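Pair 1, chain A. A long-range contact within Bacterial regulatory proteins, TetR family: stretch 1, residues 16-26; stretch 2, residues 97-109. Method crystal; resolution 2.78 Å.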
# COMPACT_ATOMS: atom_id res chain seq x y z
N ALA A 16 -16.78 7.38 -20.34
CA ALA A 16 -16.44 6.09 -19.75
C ALA A 16 -16.74 6.14 -18.25
O ALA A 16 -17.22 5.19 -17.62
CB ALA A 16 -14.99 5.83 -19.95
N VAL A 17 -16.39 7.28 -17.69
CA VAL A 17 -16.38 7.41 -16.26
C VAL A 17 -17.81 7.61 -15.71
O VAL A 17 -18.25 6.90 -14.79
CB VAL A 17 -15.38 8.47 -15.90
CG1 VAL A 17 -16.00 9.57 -15.12
CG2 VAL A 17 -14.26 7.82 -15.19
N GLU A 18 -18.56 8.51 -16.33
CA GLU A 18 -20.00 8.59 -16.08
C GLU A 18 -20.70 7.24 -16.20
O GLU A 18 -21.34 6.80 -15.27
CB GLU A 18 -20.61 9.64 -16.98
CG GLU A 18 -20.37 11.01 -16.37
CD GLU A 18 -20.27 12.15 -17.35
OE1 GLU A 18 -21.36 12.61 -17.85
OE2 GLU A 18 -19.11 12.59 -17.59
N LEU A 19 -20.53 6.55 -17.32
CA LEU A 19 -21.17 5.24 -17.48
C LEU A 19 -20.92 4.33 -16.29
O LEU A 19 -21.82 3.66 -15.80
CB LEU A 19 -20.64 4.49 -18.71
CG LEU A 19 -20.81 4.92 -20.18
CD1 LEU A 19 -20.03 4.03 -21.13
CD2 LEU A 19 -22.30 4.96 -20.56
N ALA A 20 -19.67 4.29 -15.86
CA ALA A 20 -19.26 3.46 -14.72
C ALA A 20 -20.05 3.84 -13.47
O ALA A 20 -20.56 3.00 -12.74
CB ALA A 20 -17.76 3.62 -14.43
N ALA A 21 -20.13 5.14 -13.24
CA ALA A 21 -20.87 5.63 -12.12
C ALA A 21 -22.25 4.98 -12.07
O ALA A 21 -22.59 4.30 -11.12
CB ALA A 21 -21.01 7.13 -12.19
N HIS A 22 -23.03 5.16 -13.13
CA HIS A 22 -24.44 4.70 -13.11
C HIS A 22 -24.53 3.19 -12.98
O HIS A 22 -25.51 2.67 -12.47
CB HIS A 22 -25.20 5.06 -14.38
CG HIS A 22 -25.20 6.51 -14.68
ND1 HIS A 22 -25.69 7.45 -13.80
CD2 HIS A 22 -24.79 7.19 -15.77
CE1 HIS A 22 -25.57 8.65 -14.35
NE2 HIS A 22 -25.03 8.52 -15.54
N THR A 23 -23.53 2.50 -13.49
CA THR A 23 -23.56 1.04 -13.45
C THR A 23 -22.46 0.45 -12.61
O THR A 23 -22.68 0.21 -11.44
CB THR A 23 -23.53 0.47 -14.87
OG1 THR A 23 -22.32 0.86 -15.52
CG2 THR A 23 -24.65 1.05 -15.58
N SER A 24 -21.32 0.17 -13.21
CA SER A 24 -20.08 -0.07 -12.52
C SER A 24 -18.99 0.07 -13.58
O SER A 24 -19.28 0.30 -14.75
CB SER A 24 -19.98 -1.43 -11.82
OG SER A 24 -20.17 -2.49 -12.71
N TRP A 25 -17.75 -0.04 -13.16
CA TRP A 25 -16.60 -0.06 -14.03
C TRP A 25 -16.61 -1.37 -14.82
O TRP A 25 -16.63 -1.37 -16.08
CB TRP A 25 -15.32 0.07 -13.21
CG TRP A 25 -14.11 -0.08 -13.99
CD1 TRP A 25 -13.19 -1.06 -13.88
CD2 TRP A 25 -13.69 0.77 -15.04
NE1 TRP A 25 -12.20 -0.87 -14.81
CE2 TRP A 25 -12.49 0.24 -15.54
CE3 TRP A 25 -14.21 1.93 -15.62
CZ2 TRP A 25 -11.81 0.83 -16.59
CZ3 TRP A 25 -13.54 2.51 -16.67
CH2 TRP A 25 -12.36 1.96 -17.15
N GLU A 26 -16.59 -2.50 -14.10
CA GLU A 26 -16.67 -3.83 -14.74
C GLU A 26 -17.66 -3.90 -15.89
O GLU A 26 -17.36 -4.44 -16.93
CB GLU A 26 -17.06 -4.89 -13.73
CG GLU A 26 -17.13 -6.28 -14.31
CD GLU A 26 -18.35 -7.04 -13.81
OE1 GLU A 26 -18.58 -7.07 -12.57
OE2 GLU A 26 -19.05 -7.61 -14.69
N VAL A 97 -13.39 13.33 -8.67
CA VAL A 97 -14.50 13.69 -9.55
C VAL A 97 -15.37 12.41 -9.57
O VAL A 97 -16.63 12.46 -9.57
CB VAL A 97 -14.02 14.29 -10.89
CG1 VAL A 97 -15.14 14.35 -11.81
CG2 VAL A 97 -13.45 15.68 -10.75
N GLN A 98 -14.70 11.25 -9.62
CA GLN A 98 -15.36 9.94 -9.41
C GLN A 98 -14.57 8.97 -8.51
O GLN A 98 -13.90 8.04 -8.97
CB GLN A 98 -15.48 9.31 -10.78
CG GLN A 98 -16.46 9.98 -11.69
CD GLN A 98 -17.88 9.85 -11.22
OE1 GLN A 98 -18.17 9.44 -10.07
NE2 GLN A 98 -18.80 10.19 -12.13
N ARG A 99 -14.66 9.21 -7.21
CA ARG A 99 -14.02 8.36 -6.23
C ARG A 99 -14.40 6.87 -6.36
O ARG A 99 -13.51 6.03 -6.50
CB ARG A 99 -14.37 8.86 -4.86
CG ARG A 99 -13.42 8.43 -3.78
CD ARG A 99 -13.58 9.34 -2.51
NE ARG A 99 -14.99 9.64 -2.32
CZ ARG A 99 -15.86 8.74 -1.86
NH1 ARG A 99 -15.43 7.53 -1.48
NH2 ARG A 99 -17.15 9.07 -1.77
N LYS A 100 -15.70 6.54 -6.33
CA LYS A 100 -16.17 5.13 -6.45
C LYS A 100 -15.68 4.43 -7.76
O LYS A 100 -15.38 3.23 -7.77
CB LYS A 100 -17.71 5.00 -6.33
N VAL A 101 -15.61 5.15 -8.87
CA VAL A 101 -15.10 4.54 -10.10
C VAL A 101 -13.61 4.24 -9.93
O VAL A 101 -13.13 3.12 -10.16
CB VAL A 101 -15.32 5.48 -11.28
CG1 VAL A 101 -14.50 5.05 -12.48
CG2 VAL A 101 -16.77 5.55 -11.60
N THR A 102 -12.88 5.28 -9.53
CA THR A 102 -11.46 5.14 -9.28
C THR A 102 -11.21 3.95 -8.37
O THR A 102 -10.38 3.12 -8.65
CB THR A 102 -10.89 6.36 -8.59
OG1 THR A 102 -10.99 7.48 -9.48
CG2 THR A 102 -9.46 6.12 -8.23
N ARG A 103 -11.95 3.85 -7.28
CA ARG A 103 -11.78 2.73 -6.39
C ARG A 103 -11.93 1.45 -7.18
O ARG A 103 -11.08 0.57 -7.10
CB ARG A 103 -12.77 2.76 -5.22
CG ARG A 103 -12.60 1.58 -4.24
CD ARG A 103 -13.36 1.72 -2.90
NE ARG A 103 -14.79 1.94 -3.07
CZ ARG A 103 -15.46 3.06 -2.75
NH1 ARG A 103 -14.84 4.13 -2.24
NH2 ARG A 103 -16.77 3.12 -2.95
N GLN A 104 -13.01 1.35 -7.94
CA GLN A 104 -13.31 0.15 -8.69
C GLN A 104 -12.18 -0.19 -9.65
O GLN A 104 -11.76 -1.34 -9.75
CB GLN A 104 -14.64 0.31 -9.40
CG GLN A 104 -15.83 0.22 -8.43
CD GLN A 104 -17.20 0.42 -9.10
OE1 GLN A 104 -17.36 1.29 -9.96
NE2 GLN A 104 -18.19 -0.38 -8.70
N MSE A 105 -11.67 0.83 -10.33
CA MSE A 105 -10.53 0.65 -11.23
C MSE A 105 -9.33 -0.04 -10.57
O MSE A 105 -8.67 -0.89 -11.21
CB MSE A 105 -10.04 2.01 -11.75
CG MSE A 105 -10.95 2.65 -12.79
SE MSE A 105 -10.41 4.48 -13.28
CE MSE A 105 -11.49 4.63 -14.92
N ILE A 106 -9.07 0.33 -9.31
CA ILE A 106 -7.92 -0.16 -8.58
C ILE A 106 -8.23 -1.56 -8.03
O ILE A 106 -7.44 -2.48 -8.23
CB ILE A 106 -7.50 0.80 -7.45
CG1 ILE A 106 -6.97 2.11 -8.04
CG2 ILE A 106 -6.44 0.19 -6.59
CD1 ILE A 106 -5.90 1.93 -9.10
N MSE A 107 -9.37 -1.73 -7.36
CA MSE A 107 -9.76 -3.08 -6.91
C MSE A 107 -9.66 -4.04 -8.07
O MSE A 107 -9.25 -5.17 -7.90
CB MSE A 107 -11.19 -3.15 -6.33
CG MSE A 107 -11.42 -2.38 -5.01
SE MSE A 107 -9.72 -2.34 -3.92
CE MSE A 107 -10.32 -1.64 -2.12
N SER A 108 -9.94 -3.50 -9.24
CA SER A 108 -10.02 -4.26 -10.46
C SER A 108 -8.77 -5.03 -10.75
O SER A 108 -8.82 -6.20 -11.05
CB SER A 108 -10.21 -3.28 -11.59
OG SER A 108 -10.31 -4.00 -12.81
N LYS A 109 -7.64 -4.35 -10.73
CA LYS A 109 -6.40 -5.00 -10.99
C LYS A 109 -5.92 -5.60 -9.71
O LYS A 109 -4.97 -5.13 -9.13
CB LYS A 109 -5.38 -3.98 -11.43
CG LYS A 109 -5.92 -2.61 -11.52
CD LYS A 109 -4.90 -1.74 -12.18
CE LYS A 109 -5.02 -0.30 -11.81
NZ LYS A 109 -4.01 0.50 -12.52

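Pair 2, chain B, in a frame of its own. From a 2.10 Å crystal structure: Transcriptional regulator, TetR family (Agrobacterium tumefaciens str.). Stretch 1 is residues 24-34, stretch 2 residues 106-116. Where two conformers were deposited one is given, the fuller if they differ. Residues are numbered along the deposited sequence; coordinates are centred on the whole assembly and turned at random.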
# COMPACT_ATOMS: atom_id res chain seq x y z
N ALA B 24 13.02 16.35 -14.72
CA ALA B 24 12.52 15.00 -14.95
C ALA B 24 11.58 14.56 -13.81
O ALA B 24 10.52 13.96 -14.07
CB ALA B 24 13.68 14.01 -15.14
N LEU B 25 11.97 14.88 -12.58
CA LEU B 25 11.11 14.74 -11.40
C LEU B 25 9.80 15.53 -11.56
O LEU B 25 8.72 14.99 -11.30
CB LEU B 25 11.85 15.18 -10.12
CG LEU B 25 12.70 14.15 -9.36
CD1 LEU B 25 13.37 13.11 -10.27
CD2 LEU B 25 13.72 14.81 -8.41
N ARG B 26 9.91 16.79 -12.00
CA ARG B 26 8.77 17.65 -12.31
C ARG B 26 7.81 17.02 -13.33
O ARG B 26 6.61 16.97 -13.09
CB ARG B 26 9.26 19.03 -12.79
CG ARG B 26 8.20 19.90 -13.48
CD ARG B 26 8.52 21.40 -13.35
NE ARG B 26 8.31 21.87 -11.97
CZ ARG B 26 8.61 23.09 -11.51
NH1 ARG B 26 9.16 24.01 -12.31
NH2 ARG B 26 8.38 23.39 -10.24
N LEU B 27 8.34 16.56 -14.47
CA LEU B 27 7.51 15.95 -15.53
C LEU B 27 6.73 14.77 -14.98
O LEU B 27 5.56 14.57 -15.29
CB LEU B 27 8.36 15.47 -16.71
CG LEU B 27 8.78 16.47 -17.79
CD1 LEU B 27 9.81 15.81 -18.72
CD2 LEU B 27 7.58 16.99 -18.61
N LEU B 28 7.41 14.00 -14.14
CA LEU B 28 6.87 12.78 -13.58
C LEU B 28 5.67 13.03 -12.64
O LEU B 28 4.65 12.35 -12.74
CB LEU B 28 8.02 12.05 -12.85
CG LEU B 28 8.20 10.52 -12.81
CD1 LEU B 28 8.19 10.05 -11.41
CD2 LEU B 28 7.28 9.72 -13.72
N VAL B 29 5.81 14.00 -11.73
CA VAL B 29 4.72 14.39 -10.83
C VAL B 29 3.51 14.86 -11.65
O VAL B 29 2.36 14.49 -11.39
CB VAL B 29 5.17 15.49 -9.83
CG1 VAL B 29 3.99 16.00 -8.96
CG2 VAL B 29 6.36 15.00 -8.96
N GLU B 30 3.79 15.68 -12.65
CA GLU B 30 2.73 16.35 -13.43
C GLU B 30 1.95 15.43 -14.41
O GLU B 30 0.72 15.48 -14.48
CB GLU B 30 3.32 17.58 -14.11
CG GLU B 30 3.80 18.58 -13.05
CD GLU B 30 4.39 19.85 -13.60
OE1 GLU B 30 4.53 19.99 -14.83
OE2 GLU B 30 4.74 20.72 -12.77
N GLY B 31 2.67 14.58 -15.13
CA GLY B 31 2.05 13.70 -16.11
C GLY B 31 2.28 12.20 -15.96
O GLY B 31 1.88 11.45 -16.83
N GLY B 32 2.90 11.76 -14.88
CA GLY B 32 3.18 10.32 -14.71
C GLY B 32 4.23 9.78 -15.69
O GLY B 32 4.91 10.56 -16.40
N GLU B 33 4.35 8.46 -15.74
CA GLU B 33 5.39 7.79 -16.53
C GLU B 33 5.31 8.24 -17.98
O GLU B 33 6.36 8.47 -18.61
CB GLU B 33 5.24 6.26 -16.41
CG GLU B 33 6.35 5.38 -17.02
CD GLU B 33 6.22 5.17 -18.53
OE1 GLU B 33 7.25 5.27 -19.23
OE2 GLU B 33 5.09 4.90 -19.02
N LYS B 34 4.07 8.36 -18.48
CA LYS B 34 3.75 8.71 -19.86
C LYS B 34 4.40 10.01 -20.33
O LYS B 34 4.77 10.14 -21.48
CB LYS B 34 2.22 8.83 -20.03
CG LYS B 34 1.66 10.20 -19.58
CD LYS B 34 0.15 10.34 -19.76
CE LYS B 34 -0.29 11.70 -19.22
NZ LYS B 34 -1.77 11.81 -19.10
N GLY B 106 4.11 12.69 -0.02
CA GLY B 106 4.91 13.62 -0.85
C GLY B 106 4.76 13.36 -2.35
O GLY B 106 4.68 12.19 -2.79
N ASP B 107 4.65 14.45 -3.13
CA ASP B 107 4.31 14.31 -4.55
C ASP B 107 5.39 13.56 -5.33
O ASP B 107 5.10 12.67 -6.15
CB ASP B 107 3.91 15.66 -5.22
CG ASP B 107 4.93 16.75 -5.04
OD1 ASP B 107 6.06 16.49 -4.54
OD2 ASP B 107 4.61 17.89 -5.44
N VAL B 108 6.64 13.89 -5.03
CA VAL B 108 7.78 13.28 -5.73
C VAL B 108 7.88 11.79 -5.33
O VAL B 108 8.13 10.93 -6.17
CB VAL B 108 9.11 14.00 -5.41
CG1 VAL B 108 10.27 13.36 -6.20
CG2 VAL B 108 9.01 15.50 -5.71
N SER B 109 7.74 11.53 -4.02
CA SER B 109 7.82 10.16 -3.53
C SER B 109 6.71 9.34 -4.20
O SER B 109 6.98 8.23 -4.72
CB SER B 109 7.76 10.09 -1.99
OG SER B 109 7.45 8.75 -1.54
N LEU B 110 5.49 9.88 -4.23
CA LEU B 110 4.39 9.15 -4.90
C LEU B 110 4.70 8.87 -6.36
O LEU B 110 4.47 7.77 -6.84
CB LEU B 110 3.06 9.88 -4.79
CG LEU B 110 2.44 9.88 -3.39
CD1 LEU B 110 1.37 10.99 -3.34
CD2 LEU B 110 1.86 8.51 -2.99
N ALA B 111 5.22 9.88 -7.05
CA ALA B 111 5.49 9.80 -8.49
C ALA B 111 6.63 8.81 -8.76
O ALA B 111 6.53 8.00 -9.69
CB ALA B 111 5.85 11.16 -9.01
N LEU B 112 7.67 8.78 -7.92
CA LEU B 112 8.73 7.80 -8.14
C LEU B 112 8.26 6.36 -7.87
O LEU B 112 8.56 5.43 -8.65
CB LEU B 112 9.97 8.15 -7.32
CG LEU B 112 10.59 9.43 -7.90
CD1 LEU B 112 11.50 10.08 -6.85
CD2 LEU B 112 11.31 9.20 -9.27
N ASN B 113 7.51 6.19 -6.79
CA ASN B 113 6.86 4.91 -6.50
C ASN B 113 5.93 4.45 -7.60
O ASN B 113 6.03 3.30 -8.03
CB ASN B 113 6.17 4.93 -5.13
CG ASN B 113 7.16 4.66 -4.01
OD1 ASN B 113 7.55 3.52 -3.81
ND2 ASN B 113 7.60 5.71 -3.32
N ARG B 114 5.07 5.34 -8.10
CA ARG B 114 4.26 5.04 -9.28
C ARG B 114 5.12 4.59 -10.44
O ARG B 114 4.81 3.62 -11.12
CB ARG B 114 3.46 6.26 -9.74
CG ARG B 114 2.35 6.64 -8.79
CD ARG B 114 1.66 7.93 -9.22
NE ARG B 114 0.63 8.28 -8.23
CZ ARG B 114 0.53 9.48 -7.69
NH1 ARG B 114 1.35 10.47 -8.08
NH2 ARG B 114 -0.38 9.71 -6.78
N LEU B 115 6.22 5.30 -10.69
CA LEU B 115 7.08 4.99 -11.84
C LEU B 115 7.64 3.56 -11.71
O LEU B 115 7.50 2.76 -12.63
CB LEU B 115 8.22 6.00 -11.95
CG LEU B 115 9.29 5.64 -12.98
CD1 LEU B 115 8.70 5.86 -14.32
CD2 LEU B 115 10.54 6.48 -12.78
N ALA B 116 8.25 3.28 -10.55
CA ALA B 116 8.84 1.98 -10.21
C ALA B 116 7.85 0.83 -10.18
O ALA B 116 8.19 -0.28 -10.59
CB ALA B 116 9.60 2.06 -8.87
O HOH W 1 3.15 10.75 -10.94

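What backbone arrangement do the two pairs share? In each, the end of one helix crosses a second helix almost at a right angle: 92° with axes 9.2 Å apart at closest approach in pair 1, 81° and 8.8 Å in pair 2. Fourteen central residues superpose with an RMSD of 0.9 Å. In the first stretches Ala16(A) through Ser24(A) match Ala24(B) through Gly32(B), running from the helix into the residues after it, and in the second stretches Gln98(A) through Gln104(A) match Val108(B) through Arg114(B). The matched Ala21(A)–Val101(A) and Val29(B)–Ala111(B) mark the close passage, their CA atoms 6.2 Å apart in pair 1 and 5.2 Å in pair 2.

How is the space at the crossing filled? The two pairs place bulk on different helices. In pair 1 a valine of the second helix reaches a small residue of the first: Val101(A) CG2 lies 3.6 Å from Ala20(A) CB. In pair 2 the matched positions reverse the sizes, and Leu28(B) CD1 packs 3.5 Å from Ala111(B) CB. That leucine methyl also approaches the backbone, 3.1 Å from Ala111(B) O, and lies 3.9 Å from Leu112(B) CD2. The neighbouring position follows suit: Ala21(A) becomes Val29(B), whose CG2 is 3.9 Å from Ala111(B) CB.

What happens near the start of the second helix? Pair 1 uses the aliphatic part of a polar side chain, with Gln98(A) CG 3.5 Å from Val17(A) CG1; its amide end reaches on, NE2 lying 3.8 Å from Ala21(A) CB. The matched pair 2 residues are both apolar, and Leu25(B) CG meets Val108(B) CG1 at 4.1 Å.

How does the contact continue beyond the first helix? Here the solutions diverge most. Trp25(A), the largest contributor of buried area in pair 1, points toward the second helix and takes the selenomethionine Met105(A) over one face of its ring, with CE 3.4 Å from Trp25(A) CZ3. Its backbone N also gives a weak hydrogen bond of 3.5 Å to Gln104(A) OE1. Glu33(B), its match despite a 2.0 Å CA offset, starts toward the second helix but its end leads away; its aliphatic CG lies 3.6 Å from Leu115(B) CD1. No direct hydrogen bond joins the stretches of pair 2. Instead a water donates to Leu28(B) O, its oxygen 2.8 Å from that atom, and accepts a weak hydrogen bond from Arg114(B) NH1 at 3.4 Å. Thus matched Gln104(A) and Arg114(B) both link polar groups across the contact, one directly and the other through water.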